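PDB 5A04: aldose-aldose oxidoreductase from Caulobacter crescentus, which oxidises one aldose and reduces another, probably passing hydride between the sugars through a bound NADP(H) cofactor. Local coordinates for residues H58-S61 with R67-D70. Sequence-based numbering, arbitrary orientation.
Sequences HRYS and RIID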
loop_
_atom_site.group_PDB
_atom_site.type_symbol
_atom_site.label_atom_id
_atom_site.label_comp_id
_atom_site.label_asym_id
_atom_site.label_seq_id
_atom_site.Cartn_x
_atom_site.Cartn_y
_atom_site.Cartn_z
ATOM N N HIS A 58 20.456 40.844 16.437
ATOM C CA HIS A 58 20.327 39.400 16.223
ATOM C C HIS A 58 19.419 39.094 15.038
ATOM O O HIS A 58 18.883 37.984 14.917
ATOM C CB HIS A 58 19.798 38.716 17.492
ATOM C CG HIS A 58 20.769 38.713 18.633
ATOM N ND1 HIS A 58 21.420 39.854 19.063
ATOM C CD2 HIS A 58 21.198 37.710 19.438
ATOM C CE1 HIS A 58 22.207 39.550 20.079
ATOM N NE2 HIS A 58 22.087 38.259 20.331
ATOM N N ARG A 59 19.242 40.084 14.171
ATOM C CA ARG A 59 18.458 39.927 12.946
ATOM C C ARG A 59 19.395 40.049 11.750
ATOM O O ARG A 59 20.143 41.020 11.647
ATOM C CB ARG A 59 17.352 40.981 12.861
ATOM C CG ARG A 59 16.387 40.945 14.041
ATOM C CD ARG A 59 15.383 42.084 13.963
ATOM N NE ARG A 59 14.752 42.332 15.256
ATOM C CZ ARG A 59 13.846 43.286 15.472
ATOM N NH1 ARG A 59 13.458 44.070 14.475
ATOM N NH2 ARG A 59 13.316 43.445 16.682
ATOM N N TYR A 60 19.346 39.071 10.849
ATOM C CA TYR A 60 20.260 39.030 9.707
ATOM C C TYR A 60 19.498 38.898 8.396
ATOM O O TYR A 60 18.476 38.226 8.337
ATOM C CB TYR A 60 21.235 37.859 9.839
ATOM C CG TYR A 60 22.086 37.904 11.079
ATOM C CD1 TYR A 60 21.599 37.432 12.289
ATOM C CD2 TYR A 60 23.383 38.412 11.040
ATOM C CE1 TYR A 60 22.367 37.474 13.435
ATOM C CE2 TYR A 60 24.168 38.451 12.185
ATOM C CZ TYR A 60 23.650 37.981 13.381
ATOM O OH TYR A 60 24.412 38.003 14.529
ATOM N N SER A 61 19.999 39.549 7.348
ATOM C CA SER A 61 19.549 39.258 5.994
ATOM C C SER A 61 20.388 38.102 5.447
ATOM O O SER A 61 21.344 37.679 6.083
ATOM C CB SER A 61 19.684 40.483 5.098
ATOM O OG SER A 61 21.059 40.752 4.865
ATOM N N ARG A 67 28.029 37.153 9.072
ATOM C CA ARG A 67 28.456 37.885 10.267
ATOM C C ARG A 67 28.035 37.198 11.562
ATOM O O ARG A 67 28.501 37.560 12.641
ATOM C CB ARG A 67 27.892 39.307 10.255
ATOM C CG ARG A 67 28.391 40.184 9.103
ATOM C CD ARG A 67 27.674 41.524 9.159
ATOM N NE ARG A 67 28.005 42.413 8.050
ATOM C CZ ARG A 67 27.363 43.552 7.806
ATOM N NH1 ARG A 67 26.359 43.923 8.590
ATOM N NH2 ARG A 67 27.717 44.314 6.779
ATOM N N ILE A 68 27.151 36.209 11.452
ATOM C CA ILE A 68 26.655 35.494 12.621
ATOM C C ILE A 68 27.778 34.726 13.332
ATOM O O ILE A 68 27.629 34.320 14.483
ATOM C CB ILE A 68 25.503 34.530 12.223
ATOM C CG1 ILE A 68 24.551 34.267 13.410
ATOM C CG2 ILE A 68 26.048 33.214 11.648
ATOM C CD1 ILE A 68 23.222 33.651 12.960
ATOM N N ILE A 69 28.909 34.544 12.655
ATOM C CA ILE A 69 30.090 33.947 13.275
ATOM C C ILE A 69 30.504 34.701 14.550
ATOM O O ILE A 69 31.074 34.120 15.475
ATOM C CB ILE A 69 31.272 33.917 12.268
ATOM C CG1 ILE A 69 32.455 33.111 12.807
ATOM C CG2 ILE A 69 31.700 35.330 11.880
ATOM C CD1 ILE A 69 33.550 32.922 11.743
ATOM N N ASP A 70 30.177 35.987 14.601
ATOM C CA ASP A 70 30.586 36.843 15.711
ATOM C C ASP A 70 29.501 36.975 16.767
ATOM O O ASP A 70 29.613 37.796 17.676
ATOM C CB ASP A 70 30.959 38.228 15.196
ATOM C CG ASP A 70 32.230 38.219 14.381
ATOM O OD1 ASP A 70 33.113 37.381 14.656
ATOM O OD2 ASP A 70 32.344 39.054 13.468
HETATM O O HOH W 1 26.795 39.037 14.347
#
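The ring of Tyr60 lies with one face over the side chain of Ile68, which crosses it at about a right angle. Tyr60 belongs to the outermost strand, 59-60, of the parallel sheet in the Rossmann-fold, NAD-binding domain; Ile68 sits in the 3-10 segment that includes residues 67-70, on the connection leading to strand 76-79. The overlap is off-centre and displaced toward the hydroxyl end: Ile68 CG1 makes a CH-pi contact 4.2 Å from the Tyr60 ring centroid and 3.8 Å from its CZ, while Ile68 CD1 reaches over CE1 on the same face. Ile68 CG1 stands anti to its own backbone N (chi1 -154°), and the extended chi2 (164°) carries CD1 on over the ring. On the other side of CZ, Tyr60 CE2 approaches the backbone, with Ile68 N 3.8 Å away. Ile68 also touches Val74 and Ala96. The phenol oxygen is held separately, hydrogen-bonded to Asn71 ND2 and to a water lying in the ring plane. With a phenylalanine in place of Tyr60, this water and Asn71 ND2 would probably be left without their phenol partner. That water sits 2.6 Å from Tyr60 OH and donates to Arg67 O at 2.8 Å, the same carbonyl that accepts Asp70 N at 3.0 Å.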